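Local structure of leucine aminopeptidase A1, chloroplastic (Solanum lycopersicum, 5D8N) at residues T20-S25 with N174-E179; A271-P276 with S361-R366. The protein removes N-terminal amino acids from peptides as a magnesium-dependent homohexameric aminopeptidase, also has chaperone activity, and regulates wound signalling and insect defence. The protein carries 1 engineered substitution. All blocks are in the same frame, centred on the assembly; numbering follows the deposited sequence.

How the contacts relate
Both contacts join two irregular loops, and in each the second loop contains a type I turn, but they lie in different domains. In contact 1 a loop near the N-terminus meets the loop leading into strand 187-191 of the N-terminal domain; it is partly buried, its centre about 22 Å from the centre of the chain. Contact 2 joins two catalytic-domain loops; its centre is about 31 Å from the chain centre yet largely buried, consistent with the packing of the second and third subunits on it. A backbone N-H bond and an aliphatic-aromatic patch carry contact 1, a serine hydroxyl and small residues contact 2; waters bridge both. Their centres are 29 Å apart, and both touch the second subunit.

Contact 1. Residues T20-S25 with N174-E179; sequences TRPNES and NRFRSE
Asn23 and Arg175 bring the two irregular segments closest, with their CA atoms 4.4 Å apart. Asn23 N donates to Arg175 O at 2.8 Å, nearly straight (169° at the hydrogen) and on a lone pair in the carbonyl plane. The same oxygen takes a CA-H...O contact from Pro22 CA at 3.3 Å, and a water donates to both it and Arg21 O. Residues 174-177 form a type I turn, across which the Arg177 guanidinium grips Asn174 side-on: NE and NH2 both donate to Asn174 OD1, at 2.7 Å from NE.

Pro22 CB lies 3.9 Å from Phe176 CE1, approaching the ring obliquely, as does Thr20 CG2. Arg175 CB sits 3.8 Å above the centre of the Phe176 ring. With chi1 at -71°, Arg175 CG stands beside its own backbone N and comes 3.5 Å from Asn23 O. Farther out, Phe176 CE2 lies over one guanidinium face, offset toward the rim, and NH2 forms a salt bridge with Asp173. Ile370 of the second subunit packs on Phe176. The contact joins a loop to a type I turn in the macro-clan N-terminal part of an M17 peptidase, ahead of its neighbouring parallel strands 31-35 and 187-191.

Contact 2. Residues A271-P276 with S361-R366; sequences AATENP and SAEGMR
The Glu363 carboxylate presents one face to Thr273, whose CG2 lies above the plane, 3.7 Å from Glu363 OE1. The two side chains cross at about a right angle. A water on that same side of the plane donates to Glu363 OE1 and also approaches Thr273 OG1, although the latter distance is short enough to be doubtful. The other flat group, the Arg366 guanidinium, has Gly364 O over one face, offset toward the rim, while NH2 forms a salt bridge with Asp369 and NH1 one with Glu357 of the third subunit.

Ser361 opens a type I turn closed by Gly364 N donating to Ser361 O, and its hydroxyl adds an ST turn: OG accepts from Glu363 N at 3.2 Å. A chi1 of 75° sets OG between the backbone N and the carbonyl carbon. From there it donates to Ala271 O at 2.7 Å, on a lone pair in the carbonyl plane, so one buried hydroxyl joins its own turn to the facing loop. Ala271 O also receives a weak bond from Thr273 N, bracketing the inverse gamma turn centred on Ala272. Both loops belong to the catalytic domain, and the Ala271 side chain is about 7 Å from that of Glu387, a magnesium ligand.

Ala271 CB packs 3.5 Å from Gly364 CA and equally near Ser361 OG. On the backbone side, a second water accepts from Ala271 N and Met365 N, at 2.9 Å from Met365 N. Ala362 of the second subunit packs on Thr273 and Ser361.

Contact 1. Residues T20-S25 with N174-E179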
loop_
_atom_site.group_PDB
_atom_site.type_symbol
_atom_site.label_atom_id
_atom_site.label_comp_id
_atom_site.label_asym_id
_atom_site.label_seq_id
_atom_site.Cartn_x
_atom_site.Cartn_y
_atom_site.Cartn_z
ATOM N N THR A 20 36.292 3.596 2.400
ATOM C CA THR A 20 36.188 4.866 1.738
ATOM C C THR A 20 37.114 5.876 2.397
ATOM O O THR A 20 37.234 5.939 3.620
ATOM C CB THR A 20 34.729 5.326 1.690
ATOM O OG1 THR A 20 34.011 4.411 0.852
ATOM C CG2 THR A 20 34.600 6.748 1.138
ATOM N N ARG A 21 37.838 6.596 1.557
ATOM C CA ARG A 21 38.791 7.591 2.037
ATOM C C ARG A 21 38.443 8.943 1.422
ATOM O O ARG A 21 38.467 9.124 0.210
ATOM C CB ARG A 21 40.211 7.173 1.660
ATOM C CG ARG A 21 41.276 8.147 2.139
ATOM C CD ARG A 21 42.659 7.746 1.638
ATOM N NE ARG A 21 43.722 8.658 2.055
ATOM C CZ ARG A 21 45.016 8.343 2.055
ATOM N NH1 ARG A 21 45.422 7.151 1.642
ATOM N NH2 ARG A 21 45.918 9.213 2.481
ATOM N N PRO A 22 37.999 9.879 2.247
ATOM C CA PRO A 22 37.723 11.207 1.673
ATOM C C PRO A 22 38.950 11.834 1.019
ATOM O O PRO A 22 40.066 11.687 1.516
ATOM C CB PRO A 22 37.311 12.053 2.873
ATOM C CG PRO A 22 37.131 11.090 4.003
ATOM C CD PRO A 22 37.914 9.845 3.712
ATOM N N ASN A 23 38.765 12.416 -0.153
ATOM C CA ASN A 23 39.823 13.187 -0.789
ATOM C C ASN A 23 40.037 14.456 0.027
ATOM O O ASN A 23 39.131 14.939 0.709
ATOM C CB ASN A 23 39.451 13.591 -2.207
ATOM C CG ASN A 23 39.142 12.417 -3.104
ATOM O OD1 ASN A 23 38.071 12.385 -3.748
ATOM N ND2 ASN A 23 39.981 11.413 -3.055
ATOM N N GLU A 24 41.264 14.962 -0.014
ATOM C CA GLU A 24 41.620 16.169 0.723
ATOM C C GLU A 24 40.899 17.334 0.070
ATOM O O GLU A 24 40.935 17.452 -1.155
ATOM C CB GLU A 24 43.143 16.386 0.696
ATOM C CG GLU A 24 43.968 15.281 1.366
ATOM C CD GLU A 24 43.355 14.753 2.665
ATOM O OE1 GLU A 24 42.951 13.565 2.724
ATOM O OE2 GLU A 24 43.183 15.550 3.613
ATOM N N SER A 25 40.099 18.058 0.848
ATOM C CA SER A 25 39.428 19.253 0.331
ATOM C C SER A 25 40.483 20.285 -0.090
ATOM O O SER A 25 41.244 20.790 0.743
ATOM C CB SER A 25 38.495 19.882 1.371
ATOM O OG SER A 25 38.082 18.946 2.352
ATOM N N ASN A 174 33.828 17.507 -3.264
ATOM C CA ASN A 174 34.335 16.406 -4.068
ATOM C C ASN A 174 35.077 15.338 -3.290
ATOM O O ASN A 174 35.866 14.580 -3.854
ATOM C CB ASN A 174 35.284 16.961 -5.135
ATOM C CG ASN A 174 34.566 17.794 -6.160
ATOM O OD1 ASN A 174 33.504 17.424 -6.652
ATOM N ND2 ASN A 174 35.084 18.977 -6.403
ATOM N N ARG A 175 34.916 15.369 -1.980
ATOM C CA ARG A 175 35.624 14.436 -1.130
ATOM C C ARG A 175 35.351 12.958 -1.453
ATOM O O ARG A 175 36.175 12.119 -1.116
ATOM C CB ARG A 175 35.227 14.701 0.315
ATOM C CG ARG A 175 35.786 15.988 0.894
ATOM C CD ARG A 175 35.277 16.191 2.317
ATOM N NE ARG A 175 33.837 16.407 2.314
ATOM C CZ ARG A 175 33.035 16.194 3.359
ATOM N NH1 ARG A 175 33.553 15.900 4.542
ATOM N NH2 ARG A 175 31.717 16.328 3.235
ATOM N N PHE A 176 34.181 12.621 -1.999
ATOM C CA PHE A 176 33.804 11.220 -2.188
ATOM C C PHE A 176 33.623 10.783 -3.633
ATOM O O PHE A 176 32.987 9.763 -3.889
ATOM C CB PHE A 176 32.527 10.895 -1.417
ATOM C CG PHE A 176 32.552 11.386 -0.006
ATOM C CD1 PHE A 176 33.363 10.772 0.930
ATOM C CD2 PHE A 176 31.850 12.509 0.359
ATOM C CE1 PHE A 176 33.496 11.282 2.201
ATOM C CE2 PHE A 176 31.962 13.012 1.636
ATOM C CZ PHE A 176 32.815 12.422 2.550
ATOM N N ARG A 177 34.198 11.532 -4.564
ATOM C CA ARG A 177 34.145 11.168 -5.960
ATOM C C ARG A 177 35.486 11.414 -6.637
ATOM O O ARG A 177 36.298 12.224 -6.190
ATOM C CB ARG A 177 33.039 11.904 -6.718
ATOM C CG ARG A 177 33.020 13.403 -6.567
ATOM C CD ARG A 177 31.762 13.984 -7.203
ATOM N NE ARG A 177 31.699 15.430 -7.028
ATOM C CZ ARG A 177 30.584 16.146 -6.914
ATOM N NH1 ARG A 177 29.405 15.554 -6.989
ATOM N NH2 ARG A 177 30.679 17.448 -6.668
ATOM N N SER A 178 35.780 10.529 -7.575
ATOM C CA SER A 178 37.133 10.246 -8.021
ATOM C C SER A 178 37.452 11.243 -9.106
ATOM O O SER A 178 38.610 11.533 -9.367
ATOM C CB SER A 178 37.236 8.786 -8.527
ATOM O OG SER A 178 36.762 7.823 -7.568
ATOM N N GLU A 179 36.429 11.796 -9.740
ATOM C CA GLU A 179 36.678 12.734 -10.819
ATOM C C GLU A 179 36.006 14.067 -10.530
ATOM O O GLU A 179 34.803 14.152 -10.286
ATOM C CB GLU A 179 36.250 12.168 -12.179
ATOM C CG GLU A 179 37.435 11.767 -13.056
ATOM C CD GLU A 179 37.568 10.271 -13.267
ATOM O OE1 GLU A 179 38.673 9.827 -13.650
ATOM O OE2 GLU A 179 36.565 9.537 -13.100
HETATM O O HOH W 1 36.529 8.953 -1.958
#

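Contact 2. Residues A271-P276 with S361-R366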
loop_
_atom_site.group_PDB
_atom_site.type_symbol
_atom_site.label_atom_id
_atom_site.label_comp_id
_atom_site.label_asym_id
_atom_site.label_seq_id
_atom_site.Cartn_x
_atom_site.Cartn_y
_atom_site.Cartn_z
ATOM N N ALA A 271 21.415 0.283 20.295
ATOM C CA ALA A 271 21.594 -0.726 19.236
ATOM C C ALA A 271 23.000 -0.636 18.636
ATOM O O ALA A 271 23.587 -1.665 18.271
ATOM C CB ALA A 271 20.546 -0.554 18.141
ATOM N N ALA A 272 23.502 0.593 18.500
ATOM C CA ALA A 272 24.684 0.888 17.696
ATOM C C ALA A 272 25.951 0.637 18.497
ATOM O O ALA A 272 26.635 1.578 18.921
ATOM C CB ALA A 272 24.649 2.324 17.215
ATOM N N THR A 273 26.285 -0.637 18.650
ATOM C CA THR A 273 27.427 -1.017 19.480
ATOM C C THR A 273 28.763 -0.762 18.774
ATOM O O THR A 273 29.802 -0.664 19.421
ATOM C CB THR A 273 27.349 -2.504 19.853
ATOM O OG1 THR A 273 27.283 -3.287 18.654
ATOM C CG2 THR A 273 26.108 -2.782 20.739
ATOM N N GLU A 274 28.756 -0.667 17.454
ATOM C CA GLU A 274 30.010 -0.554 16.717
ATOM C C GLU A 274 30.473 0.907 16.660
ATOM O O GLU A 274 31.666 1.175 16.570
ATOM C CB GLU A 274 29.840 -1.103 15.308
ATOM C CG GLU A 274 31.135 -1.198 14.512
ATOM C CD GLU A 274 32.138 -2.217 15.059
ATOM O OE1 GLU A 274 31.870 -2.908 16.074
ATOM O OE2 GLU A 274 33.242 -2.308 14.477
ATOM N N ASN A 275 29.517 1.828 16.576
ATOM C CA ASN A 275 29.799 3.265 16.584
ATOM C C ASN A 275 29.167 3.915 17.820
ATOM O O ASN A 275 28.048 4.431 17.779
ATOM C CB ASN A 275 29.254 3.941 15.312
ATOM C CG ASN A 275 29.921 3.439 14.049
ATOM O OD1 ASN A 275 29.258 3.050 13.088
ATOM N ND2 ASN A 275 31.234 3.490 14.019
ATOM N N PRO A 276 29.898 3.906 18.936
ATOM C CA PRO A 276 29.372 4.417 20.203
ATOM C C PRO A 276 28.921 5.870 20.128
ATOM O O PRO A 276 29.490 6.656 19.366
ATOM C CB PRO A 276 30.568 4.290 21.166
ATOM C CG PRO A 276 31.591 3.441 20.502
ATOM C CD PRO A 276 31.292 3.431 19.033
ATOM N N SER A 361 19.805 -3.993 16.146
ATOM C CA SER A 361 20.647 -5.067 16.668
ATOM C C SER A 361 19.992 -5.686 17.888
ATOM O O SER A 361 18.970 -5.209 18.390
ATOM C CB SER A 361 22.016 -4.525 17.087
ATOM O OG SER A 361 21.922 -3.818 18.316
ATOM N N ALA A 362 20.592 -6.762 18.371
ATOM C CA ALA A 362 20.064 -7.448 19.563
ATOM C C ALA A 362 20.067 -6.556 20.820
ATOM O O ALA A 362 19.312 -6.819 21.768
ATOM C CB ALA A 362 20.852 -8.731 19.814
ATOM N N GLU A 363 20.972 -5.574 20.840
ATOM C CA GLU A 363 21.143 -4.658 21.963
ATOM C C GLU A 363 20.212 -3.451 21.846
ATOM O O GLU A 363 20.168 -2.610 22.745
ATOM C CB GLU A 363 22.596 -4.176 22.062
ATOM C CG GLU A 363 23.598 -5.250 22.474
ATOM C CD GLU A 363 24.214 -5.998 21.295
ATOM O OE1 GLU A 363 23.847 -5.705 20.120
ATOM O OE2 GLU A 363 25.101 -6.860 21.552
ATOM N N GLY A 364 19.364 -3.442 20.824
ATOM C CA GLY A 364 18.552 -2.265 20.525
ATOM C C GLY A 364 17.266 -2.109 21.311
ATOM O O GLY A 364 16.727 -3.083 21.844
ATOM N N MET A 365 16.727 -0.890 21.279
ATOM C CA MET A 365 15.390 -0.585 21.789
ATOM C C MET A 365 14.318 -1.167 20.865
ATOM O O MET A 365 14.489 -1.183 19.662
ATOM C CB MET A 365 15.224 0.930 21.912
ATOM C CG MET A 365 13.851 1.384 22.349
ATOM S SD MET A 365 13.789 3.143 22.762
ATOM C CE MET A 365 14.341 3.901 21.254
ATOM N N ARG A 366 13.241 -1.687 21.443
ATOM C CA ARG A 366 12.117 -2.217 20.689
ATOM C C ARG A 366 10.989 -1.206 20.690
ATOM O O ARG A 366 10.812 -0.513 21.673
ATOM C CB ARG A 366 11.616 -3.507 21.354
ATOM C CG ARG A 366 12.605 -4.671 21.410
ATOM C CD ARG A 366 12.444 -5.450 22.706
ATOM N NE ARG A 366 12.954 -4.664 23.817
ATOM C CZ ARG A 366 14.190 -4.749 24.294
ATOM N NH1 ARG A 366 14.909 -5.838 24.060
ATOM N NH2 ARG A 366 14.688 -3.741 25.013
HETATM O O HOH W 2 18.484 1.245 20.352
HETATM O O HOH W 3 26.011 -5.472 18.496
#